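Local coordinates for protein aspartate aminotransferase (Plasmodium falciparum, PDB 3K7Y) that probably catalyses the pyridoxal-phosphate-dependent transfer of an amino group from L-aspartate to 2-oxoglutarate, giving oxaloacetate and L-glutamate, at residues F77-F86 and A258-K266; T322-E333 and W345-S356. All coordinates share one frame; numbering follows the deposited sequence.

Contact 1: residues F77-F86 and A258-K266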
loop_
_atom_site.group_PDB
_atom_site.type_symbol
_atom_site.label_atom_id
_atom_site.label_comp_id
_atom_site.label_asym_id
_atom_site.label_seq_id
_atom_site.Cartn_x
_atom_site.Cartn_y
_atom_site.Cartn_z
ATOM N N PHE A 77 8.276 16.022 0.892
ATOM C CA PHE A 77 6.896 15.529 0.948
ATOM C C PHE A 77 6.190 16.046 2.195
ATOM O O PHE A 77 5.122 16.638 2.106
ATOM C CB PHE A 77 6.850 13.996 0.931
ATOM C CG PHE A 77 5.484 13.438 0.648
ATOM C CD1 PHE A 77 5.144 13.024 -0.631
ATOM C CD2 PHE A 77 4.530 13.342 1.653
ATOM C CE1 PHE A 77 3.873 12.521 -0.908
ATOM C CE2 PHE A 77 3.264 12.838 1.390
ATOM C CZ PHE A 77 2.936 12.427 0.107
ATOM N N SER A 78 6.801 15.840 3.353
ATOM C CA SER A 78 6.145 16.208 4.590
ATOM C C SER A 78 6.084 17.721 4.865
ATOM O O SER A 78 5.368 18.130 5.776
ATOM C CB SER A 78 6.693 15.413 5.787
ATOM O OG SER A 78 7.843 16.020 6.344
ATOM N N THR A 79 6.812 18.546 4.105
ATOM C CA THR A 79 6.667 20.012 4.254
ATOM C C THR A 79 5.848 20.601 3.136
ATOM O O THR A 79 4.954 21.388 3.395
ATOM C CB THR A 79 8.007 20.834 4.416
ATOM O OG1 THR A 79 8.831 20.690 3.254
ATOM C CG2 THR A 79 8.792 20.451 5.694
ATOM N N LEU A 80 6.159 20.223 1.898
ATOM C CA LEU A 80 5.402 20.671 0.731
ATOM C C LEU A 80 3.918 20.376 0.892
ATOM O O LEU A 80 3.077 21.243 0.685
ATOM C CB LEU A 80 5.919 19.998 -0.536
ATOM C CG LEU A 80 7.157 20.619 -1.160
ATOM C CD1 LEU A 80 7.793 19.610 -2.077
ATOM C CD2 LEU A 80 6.809 21.897 -1.913
ATOM N N THR A 81 3.627 19.143 1.287
ATOM C CA THR A 81 2.277 18.621 1.456
ATOM C C THR A 81 1.499 19.392 2.513
ATOM O O THR A 81 0.395 19.860 2.256
ATOM C CB THR A 81 2.348 17.105 1.786
ATOM O OG1 THR A 81 2.464 16.367 0.565
ATOM C CG2 THR A 81 1.139 16.629 2.524
ATOM N N GLN A 82 2.088 19.548 3.691
ATOM C CA GLN A 82 1.370 20.167 4.785
ATOM C C GLN A 82 1.154 21.663 4.576
ATOM O O GLN A 82 0.277 22.254 5.205
ATOM C CB GLN A 82 2.001 19.849 6.135
ATOM C CG GLN A 82 3.460 20.129 6.215
ATOM C CD GLN A 82 4.018 19.902 7.608
ATOM O OE1 GLN A 82 3.410 19.210 8.430
ATOM N NE2 GLN A 82 5.194 20.485 7.880
ATOM N N ASN A 83 1.922 22.272 3.678
ATOM C CA ASN A 83 1.612 23.637 3.250
ATOM C C ASN A 83 0.145 23.718 2.808
ATOM O O ASN A 83 -0.595 24.615 3.222
ATOM C CB ASN A 83 2.543 24.100 2.118
ATOM C CG ASN A 83 2.386 25.580 1.796
ATOM O OD1 ASN A 83 3.207 26.392 2.211
ATOM N ND2 ASN A 83 1.325 25.936 1.062
ATOM N N LEU A 84 -0.274 22.747 1.999
ATOM C CA LEU A 84 -1.597 22.768 1.405
ATOM C C LEU A 84 -2.700 22.796 2.441
ATOM O O LEU A 84 -3.705 23.460 2.229
ATOM C CB LEU A 84 -1.783 21.602 0.436
ATOM C CG LEU A 84 -0.813 21.537 -0.747
ATOM C CD1 LEU A 84 -1.173 20.385 -1.669
ATOM C CD2 LEU A 84 -0.820 22.841 -1.508
ATOM N N ILE A 85 -2.527 22.103 3.563
ATOM C CA ILE A 85 -3.595 22.100 4.552
ATOM C C ILE A 85 -3.479 23.210 5.577
ATOM O O ILE A 85 -4.487 23.785 5.958
ATOM C CB ILE A 85 -3.851 20.723 5.224
ATOM C CG1 ILE A 85 -2.627 20.240 5.997
ATOM C CG2 ILE A 85 -4.367 19.684 4.195
ATOM C CD1 ILE A 85 -1.571 19.524 5.174
ATOM N N PHE A 86 -2.266 23.526 6.013
ATOM C CA PHE A 86 -2.078 24.538 7.060
ATOM C C PHE A 86 -1.688 25.899 6.484
ATOM O O PHE A 86 -1.517 26.856 7.225
ATOM C CB PHE A 86 -1.030 24.084 8.097
ATOM C CG PHE A 86 -1.413 22.827 8.881
ATOM C CD1 PHE A 86 -2.109 22.920 10.087
ATOM C CD2 PHE A 86 -1.038 21.562 8.437
ATOM C CE1 PHE A 86 -2.446 21.774 10.813
ATOM C CE2 PHE A 86 -1.374 20.416 9.157
ATOM C CZ PHE A 86 -2.076 20.524 10.344
ATOM N N ALA A 258 -1.978 8.375 -4.214
ATOM C CA ALA A 258 -1.252 9.413 -3.450
ATOM C C ALA A 258 -2.072 9.934 -2.251
ATOM O O ALA A 258 -3.198 10.450 -2.430
ATOM C CB ALA A 258 -0.822 10.563 -4.355
ATOM N N GLY A 259 -1.525 9.772 -1.042
ATOM C CA GLY A 259 -2.171 10.285 0.171
ATOM C C GLY A 259 -1.216 10.620 1.308
ATOM O O GLY A 259 -0.068 10.170 1.324
ATOM N N ALA A 260 -1.693 11.392 2.281
ATOM C CA ALA A 260 -0.887 11.737 3.440
ATOM C C ALA A 260 -1.685 11.663 4.747
ATOM O O ALA A 260 -2.905 11.688 4.721
ATOM C CB ALA A 260 -0.299 13.105 3.251
ATOM N N LEU A 261 -0.982 11.571 5.876
ATOM C CA LEU A 261 -1.582 11.573 7.216
ATOM C C LEU A 261 -0.897 12.632 8.081
ATOM O O LEU A 261 0.308 12.548 8.301
ATOM C CB LEU A 261 -1.366 10.210 7.892
ATOM C CG LEU A 261 -2.340 9.559 8.900
ATOM C CD1 LEU A 261 -1.612 8.641 9.907
ATOM C CD2 LEU A 261 -3.228 10.567 9.644
ATOM N N HIS A 262 -1.646 13.614 8.578
ATOM C CA HIS A 262 -1.067 14.626 9.458
ATOM C C HIS A 262 -1.593 14.516 10.876
ATOM O O HIS A 262 -2.806 14.503 11.098
ATOM C CB HIS A 262 -1.333 16.023 8.916
ATOM C CG HIS A 262 -0.939 16.191 7.482
ATOM N ND1 HIS A 262 0.368 16.381 7.085
ATOM C CD2 HIS A 262 -1.678 16.161 6.346
ATOM C CE1 HIS A 262 0.414 16.470 5.768
ATOM N NE2 HIS A 262 -0.814 16.343 5.296
ATOM N N ILE A 263 -0.674 14.415 11.834
ATOM C CA ILE A 263 -1.036 14.406 13.253
ATOM C C ILE A 263 -0.337 15.549 13.970
ATOM O O ILE A 263 0.884 15.694 13.883
ATOM C CB ILE A 263 -0.709 13.061 13.954
ATOM C CG1 ILE A 263 -1.504 11.921 13.316
ATOM C CG2 ILE A 263 -1.016 13.150 15.461
ATOM C CD1 ILE A 263 -1.090 10.571 13.764
ATOM N N VAL A 264 -1.128 16.356 14.672
ATOM C CA VAL A 264 -0.628 17.553 15.339
ATOM C C VAL A 264 -0.187 17.186 16.754
ATOM O O VAL A 264 -0.965 16.619 17.524
ATOM C CB VAL A 264 -1.691 18.698 15.325
ATOM C CG1 VAL A 264 -1.349 19.791 16.326
ATOM C CG2 VAL A 264 -1.830 19.299 13.922
ATOM N N CYS A 265 1.066 17.503 17.081
ATOM C CA CYS A 265 1.682 17.085 18.350
ATOM C C CYS A 265 2.038 18.241 19.298
ATOM O O CYS A 265 2.415 19.326 18.858
ATOM C CB CYS A 265 2.933 16.244 18.079
ATOM S SG CYS A 265 2.641 14.771 17.080
ATOM N N LYS A 266 1.931 17.980 20.600
ATOM C CA LYS A 266 2.255 18.959 21.645
ATOM C C LYS A 266 3.661 19.584 21.508
ATOM O O LYS A 266 3.800 20.817 21.468
ATOM C CB LYS A 266 2.070 18.333 23.033
ATOM C CG LYS A 266 0.600 18.123 23.447
ATOM C CD LYS A 266 0.412 17.013 24.512
ATOM C CE LYS A 266 1.524 16.975 25.606
ATOM N NZ LYS A 266 1.705 18.239 26.392
#
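The chi1 of H262 is -51°, with CG anti to the carbonyl carbon, and this lifts the imidazole off the strand toward helix 77-86. From the other side, I85 holds CG1 between its backbone N and carbonyl carbon (chi1 62°), and its CD1 reaches over the imidazole. The two side chains approach from opposite directions. I85 CD1 lies 3.6 Å from the H262 ring centroid, in a CH-pi contact over one face. T81 meets the same ring in its plane, with CG2 at the edge, 3.3 Å from H262 CE1. Q82 adds its CB obliquely, 3.8 Å from H262 CE1. The imidazole is thus met by T81, Q82 and I85, all from the helix.

Two phenylalanines extend the packing to both ends. F77 turns a ring edge to the strand. Its CE2 is 4.0 Å from A260 CB, and its CZ is 3.9 Å from G259 O. At the far end, F86 CZ packs on V264 CG2 at 3.8 Å. No hydrogen bond joins the two segments, and every touching residue is buried.

A260 and H262 point toward the helix, while L261 and I263 point away. The helix crosses the strand steeply, at 76° between short-segment axes. Strand 258-264 lies between 98-104 and 241-246, antiparallel to both. It follows directly on R257 of the cofactor pocket, and G259 is close to S246 and G106. This is helix-on-sheet packing in the large domain of a class I aminotransferase, beside the pyridoxal phosphate site.

Contact 2: residues T322-E333 and W345-S356. With ACT (acetate ion), chain C.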
loop_
_atom_site.group_PDB
_atom_site.type_symbol
_atom_site.label_atom_id
_atom_site.label_comp_id
_atom_site.label_asym_id
_atom_site.label_seq_id
_atom_site.Cartn_x
_atom_site.Cartn_y
_atom_site.Cartn_z
ATOM N N THR A 322 -19.304 23.210 -10.552
ATOM C CA THR A 322 -20.452 23.841 -9.899
ATOM C C THR A 322 -21.382 24.463 -10.947
ATOM O O THR A 322 -22.585 24.545 -10.722
ATOM C CB THR A 322 -20.096 24.814 -8.735
ATOM O OG1 THR A 322 -19.851 26.113 -9.244
ATOM C CG2 THR A 322 -18.897 24.352 -7.944
ATOM N N ASN A 323 -20.826 24.835 -12.106
ATOM C CA ASN A 323 -21.612 25.334 -13.256
ATOM C C ASN A 323 -22.480 24.234 -13.873
ATOM O O ASN A 323 -23.697 24.383 -14.006
ATOM C CB ASN A 323 -20.713 25.968 -14.342
ATOM C CG ASN A 323 -20.055 27.285 -13.889
ATOM O OD1 ASN A 323 -20.264 27.751 -12.764
ATOM N ND2 ASN A 323 -19.246 27.879 -14.771
ATOM N N ASN A 324 -21.836 23.133 -14.248
ATOM C CA ASN A 324 -22.506 21.907 -14.676
ATOM C C ASN A 324 -23.691 21.474 -13.766
ATOM O O ASN A 324 -24.721 21.027 -14.259
ATOM C CB ASN A 324 -21.469 20.787 -14.745
ATOM C CG ASN A 324 -21.637 19.892 -15.962
ATOM O OD1 ASN A 324 -22.186 20.314 -16.988
ATOM N ND2 ASN A 324 -21.139 18.650 -15.865
ATOM N N ARG A 325 -23.529 21.601 -12.444
ATOM C CA ARG A 325 -24.593 21.337 -11.461
ATOM C C ARG A 325 -25.753 22.331 -11.565
ATOM O O ARG A 325 -26.927 21.939 -11.525
ATOM C CB ARG A 325 -24.023 21.366 -10.037
ATOM C CG ARG A 325 -25.039 21.084 -8.928
ATOM C CD ARG A 325 -24.498 21.447 -7.555
ATOM N NE ARG A 325 -23.533 20.474 -7.050
ATOM C CZ ARG A 325 -22.218 20.537 -7.257
ATOM N NH1 ARG A 325 -21.694 21.528 -7.972
ATOM N NH2 ARG A 325 -21.415 19.607 -6.747
ATOM N N ILE A 326 -25.428 23.617 -11.673
ATOM C CA ILE A 326 -26.448 24.645 -11.912
ATOM C C ILE A 326 -27.260 24.313 -13.171
ATOM O O ILE A 326 -28.474 24.155 -13.095
ATOM C CB ILE A 326 -25.829 26.072 -11.946
ATOM C CG1 ILE A 326 -25.607 26.562 -10.524
ATOM C CG2 ILE A 326 -26.697 27.066 -12.731
ATOM C CD1 ILE A 326 -24.491 27.542 -10.418
ATOM N N LEU A 327 -26.576 24.165 -14.308
ATOM C CA LEU A 327 -27.215 23.799 -15.573
ATOM C C LEU A 327 -28.162 22.627 -15.380
ATOM O O LEU A 327 -29.322 22.671 -15.800
ATOM C CB LEU A 327 -26.166 23.406 -16.619
ATOM C CG LEU A 327 -26.561 23.216 -18.092
ATOM C CD1 LEU A 327 -25.505 22.399 -18.794
ATOM C CD2 LEU A 327 -27.884 22.536 -18.291
ATOM N N PHE A 328 -27.651 21.584 -14.739
ATOM C CA PHE A 328 -28.360 20.329 -14.605
ATOM C C PHE A 328 -29.783 20.462 -14.023
ATOM O O PHE A 328 -30.750 20.022 -14.646
ATOM C CB PHE A 328 -27.502 19.321 -13.821
ATOM C CG PHE A 328 -28.188 18.007 -13.569
ATOM C CD1 PHE A 328 -28.553 17.180 -14.621
ATOM C CD2 PHE A 328 -28.481 17.604 -12.273
ATOM C CE1 PHE A 328 -29.204 15.967 -14.389
ATOM C CE2 PHE A 328 -29.125 16.388 -12.032
ATOM C CZ PHE A 328 -29.490 15.569 -13.096
ATOM N N PHE A 329 -29.910 21.079 -12.848
ATOM C CA PHE A 329 -31.222 21.219 -12.207
ATOM C C PHE A 329 -32.116 22.160 -12.980
ATOM O O PHE A 329 -33.338 22.106 -12.856
ATOM C CB PHE A 329 -31.092 21.668 -10.748
ATOM C CG PHE A 329 -30.353 20.684 -9.892
ATOM C CD1 PHE A 329 -30.975 19.518 -9.455
ATOM C CD2 PHE A 329 -29.033 20.905 -9.551
ATOM C CE1 PHE A 329 -30.298 18.592 -8.697
ATOM C CE2 PHE A 329 -28.344 19.986 -8.784
ATOM C CZ PHE A 329 -28.977 18.824 -8.359
ATOM N N ASN A 330 -31.508 23.017 -13.785
ATOM C CA ASN A 330 -32.280 23.896 -14.645
ATOM C C ASN A 330 -32.959 23.147 -15.804
ATOM O O ASN A 330 -34.033 23.549 -16.280
ATOM C CB ASN A 330 -31.425 25.060 -15.141
ATOM C CG ASN A 330 -31.231 26.130 -14.085
ATOM O OD1 ASN A 330 -30.246 26.860 -14.118
ATOM N ND2 ASN A 330 -32.173 26.239 -13.151
ATOM N N LYS A 331 -32.337 22.059 -16.254
ATOM C CA LYS A 331 -32.963 21.224 -17.266
ATOM C C LYS A 331 -34.078 20.378 -16.652
ATOM O O LYS A 331 -35.031 19.991 -17.341
ATOM C CB LYS A 331 -31.930 20.358 -17.982
ATOM C CG LYS A 331 -31.011 21.147 -18.922
ATOM C CD LYS A 331 -31.572 21.290 -20.343
ATOM C CE LYS A 331 -30.669 22.157 -21.208
ATOM N NZ LYS A 331 -31.209 22.342 -22.579
ATOM N N LEU A 332 -33.967 20.123 -15.349
ATOM C CA LEU A 332 -34.963 19.352 -14.609
ATOM C C LEU A 332 -36.135 20.222 -14.203
ATOM O O LEU A 332 -37.253 19.727 -14.072
ATOM C CB LEU A 332 -34.356 18.716 -13.353
ATOM C CG LEU A 332 -33.440 17.493 -13.445
ATOM C CD1 LEU A 332 -32.963 17.117 -12.067
ATOM C CD2 LEU A 332 -34.169 16.328 -14.068
ATOM N N GLU A 333 -35.883 21.513 -13.984
ATOM C CA GLU A 333 -36.978 22.436 -13.717
ATOM C C GLU A 333 -37.846 22.513 -14.973
ATOM O O GLU A 333 -39.066 22.654 -14.871
ATOM C CB GLU A 333 -36.479 23.832 -13.336
ATOM C CG GLU A 333 -36.013 24.662 -14.533
ATOM C CD GLU A 333 -36.458 26.124 -14.486
ATOM O OE1 GLU A 333 -35.975 26.858 -13.589
ATOM O OE2 GLU A 333 -37.281 26.542 -15.353
ATOM N N TRP A 345 -36.266 22.116 -7.548
ATOM C CA TRP A 345 -34.917 21.683 -7.884
ATOM C C TRP A 345 -33.858 22.723 -7.538
ATOM O O TRP A 345 -32.665 22.456 -7.691
ATOM C CB TRP A 345 -34.810 21.326 -9.365
ATOM C CG TRP A 345 -35.678 20.186 -9.770
ATOM C CD1 TRP A 345 -36.840 20.260 -10.493
ATOM C CD2 TRP A 345 -35.470 18.792 -9.486
ATOM N NE1 TRP A 345 -37.364 19.003 -10.679
ATOM C CE2 TRP A 345 -36.547 18.083 -10.070
ATOM C CE3 TRP A 345 -34.480 18.072 -8.794
ATOM C CZ2 TRP A 345 -36.662 16.687 -9.984
ATOM C CZ3 TRP A 345 -34.595 16.685 -8.710
ATOM C CH2 TRP A 345 -35.682 16.008 -9.301
ATOM N N ASN A 346 -34.284 23.896 -7.071
ATOM C CA ASN A 346 -33.353 24.988 -6.764
ATOM C C ASN A 346 -32.463 24.715 -5.533
ATOM O O ASN A 346 -31.393 25.316 -5.375
ATOM C CB ASN A 346 -34.130 26.294 -6.585
ATOM C CG ASN A 346 -33.539 27.442 -7.385
ATOM O OD1 ASN A 346 -33.995 27.731 -8.489
ATOM N ND2 ASN A 346 -32.523 28.100 -6.837
ATOM N N VAL A 347 -32.903 23.791 -4.684
ATOM C CA VAL A 347 -32.264 23.557 -3.404
ATOM C C VAL A 347 -31.050 22.635 -3.504
ATOM O O VAL A 347 -30.364 22.383 -2.511
ATOM C CB VAL A 347 -33.249 22.978 -2.385
ATOM C CG1 VAL A 347 -32.757 23.293 -0.971
ATOM C CG2 VAL A 347 -34.647 23.544 -2.608
ATOM N N TYR A 348 -30.774 22.136 -4.698
ATOM C CA TYR A 348 -29.664 21.224 -4.868
ATOM C C TYR A 348 -28.493 21.910 -5.535
ATOM O O TYR A 348 -27.471 21.275 -5.808
ATOM C CB TYR A 348 -30.075 20.037 -5.727
ATOM C CG TYR A 348 -31.242 19.235 -5.226
ATOM C CD1 TYR A 348 -31.057 18.173 -4.363
ATOM C CD2 TYR A 348 -32.522 19.521 -5.646
ATOM C CE1 TYR A 348 -32.111 17.435 -3.910
ATOM C CE2 TYR A 348 -33.598 18.789 -5.190
ATOM C CZ TYR A 348 -33.383 17.742 -4.322
ATOM O OH TYR A 348 -34.455 17.000 -3.873
ATOM N N LYS A 349 -28.649 23.198 -5.820
ATOM C CA LYS A 349 -27.573 23.987 -6.424
ATOM C C LYS A 349 -26.598 24.514 -5.368
ATOM O O LYS A 349 -25.412 24.624 -5.643
ATOM C CB LYS A 349 -28.141 25.137 -7.256
ATOM C CG LYS A 349 -29.054 24.725 -8.408
ATOM C CD LYS A 349 -30.047 25.845 -8.683
ATOM C CE LYS A 349 -30.750 25.678 -10.017
ATOM N NZ LYS A 349 -32.014 26.484 -10.101
ATOM N N LYS A 350 -27.105 24.831 -4.173
ATOM C CA LYS A 350 -26.279 25.131 -2.994
ATOM C C LYS A 350 -25.100 24.161 -2.901
ATOM O O LYS A 350 -23.964 24.559 -2.620
ATOM C CB LYS A 350 -27.096 25.021 -1.689
ATOM C CG LYS A 350 -28.242 26.025 -1.496
ATOM C CD LYS A 350 -29.531 25.623 -2.234
ATOM C CE LYS A 350 -30.349 26.844 -2.680
ATOM N NZ LYS A 350 -31.362 27.330 -1.677
ATOM N N GLN A 351 -25.392 22.881 -3.143
ATOM C CA GLN A 351 -24.426 21.778 -3.045
ATOM C C GLN A 351 -23.081 22.009 -3.751
ATOM O O GLN A 351 -22.993 22.799 -4.698
ATOM C CB GLN A 351 -25.074 20.481 -3.535
ATOM C CG GLN A 351 -25.989 19.867 -2.515
ATOM C CD GLN A 351 -26.730 18.650 -3.018
ATOM O OE1 GLN A 351 -26.715 18.316 -4.212
ATOM N NE2 GLN A 351 -27.405 17.974 -2.096
ATOM N N ARG A 352 -22.042 21.308 -3.290
ATOM C CA ARG A 352 -20.702 21.518 -3.798
ATOM C C ARG A 352 -19.858 20.289 -3.665
ATOM O O ARG A 352 -20.001 19.539 -2.718
ATOM C CB ARG A 352 -20.033 22.665 -3.047
ATOM C CG ARG A 352 -19.437 23.680 -3.969
ATOM C CD ARG A 352 -20.512 24.254 -4.843
ATOM N NE ARG A 352 -20.522 25.707 -4.843
ATOM C CZ ARG A 352 -21.548 26.423 -5.276
ATOM N NH1 ARG A 352 -21.483 27.737 -5.260
ATOM N NH2 ARG A 352 -22.639 25.821 -5.731
ATOM N N GLY A 353 -18.947 20.119 -4.613
ATOM C CA GLY A 353 -18.050 18.969 -4.650
ATOM C C GLY A 353 -18.192 18.261 -5.988
ATOM O O GLY A 353 -18.706 18.831 -6.961
ATOM N N LEU A 354 -17.761 17.005 -6.024
ATOM C CA LEU A 354 -17.789 16.197 -7.230
ATOM C C LEU A 354 -19.203 15.675 -7.527
ATOM O O LEU A 354 -19.518 15.333 -8.679
ATOM C CB LEU A 354 -16.831 15.025 -7.031
ATOM C CG LEU A 354 -15.768 14.666 -8.070
ATOM C CD1 LEU A 354 -14.545 14.144 -7.366
ATOM C CD2 LEU A 354 -16.266 13.635 -9.085
ATOM N N PHE A 355 -20.042 15.604 -6.487
ATOM C CA PHE A 355 -21.398 15.055 -6.623
ATOM C C PHE A 355 -22.530 16.039 -6.325
ATOM O O PHE A 355 -22.315 17.137 -5.818
ATOM C CB PHE A 355 -21.616 13.842 -5.702
ATOM C CG PHE A 355 -20.468 12.889 -5.641
ATOM C CD1 PHE A 355 -20.236 11.992 -6.664
ATOM C CD2 PHE A 355 -19.631 12.874 -4.533
ATOM C CE1 PHE A 355 -19.163 11.111 -6.585
ATOM C CE2 PHE A 355 -18.570 12.004 -4.449
ATOM C CZ PHE A 355 -18.332 11.126 -5.468
ATOM N N SER A 356 -23.744 15.616 -6.649
ATOM C CA SER A 356 -24.930 16.165 -6.014
ATOM C C SER A 356 -25.617 15.015 -5.283
ATOM O O SER A 356 -25.381 13.851 -5.607
ATOM C CB SER A 356 -25.862 16.820 -7.034
ATOM O OG SER A 356 -25.505 18.176 -7.235
HETATM C C ACT C . -30.582 29.221 -11.223
HETATM O O ACT C . -31.722 29.697 -11.437
HETATM O OXT ACT C . -30.249 28.235 -11.922
HETATM C CH3 ACT C . -29.669 29.793 -10.173
#
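R325 NH2 donates two hydrogen bonds to the backbone of 345-356, to G353 O in the loop at 2.8 Å and to F355 O at the start of strand 355-357 at 2.8 Å. Both oxygens lie near the guanidinium plane, but NH2 stands above each carbonyl plane. R325 NE makes a weak bond to S356 OG, 3.0 Å away. Q351 O sits over one guanidinium face without bonding to it. The arginine chain leaves with CG anti to the backbone N (chi1 -179°) and bends at chi3, which turns the head into the curve of the loop. S356 OG in turn bonds weakly to Q351 OE1, while Q351 NE2 is bound to F357 O.

K349 and R352 are only partly exposed. K349 NZ makes weak bonds to N346 OD1 and to an acetate ion, probably from the crystallisation liquor. R352 lays its guanidinium face on T322 CB, and R352 CD lies 3.5 Å from T322 CG2. R352 NH2 bonds to Q351 O within its own segment.

Farther along the helix the contact becomes apolar. The F329 and Y348 rings are nearly parallel, 14° apart, but barely overlap. Y348 CB lies over one face of F329 and F328 CD2 over the opposite face. F329 CD1 touches W345 CE3 at 3.8 Å. L332 CD1 rests over the six-membered ring of W345, 3.8 Å from its centroid.

Buried R325 bonds across the contact to two carbonyls and a hydroxyl. Those oxygens probably offset part of its charge. Its bonds probably help to set the path of the chain from G353 into the strand, where F355 is close to N185 and Y216 of the cofactor pocket.

In the fold
Contact 1 and contact 2 lie on opposite sides of the chain's centre, with centres about 32 Å apart and no touch between them. They share no helix or strand. Contact 1 joins a helix to the large mixed sheet across a long gap in sequence, is buried throughout and has no hydrogen bond between its segments. Contact 2 folds a mostly irregular segment back on the long helix 304-335 after a break of eleven residues, and mixes a buried polar and aromatic interior with partly exposed lysine and arginine side chains. It buries more surface, 729 against 310 Å². Both come within a few ångströms of pocket residues.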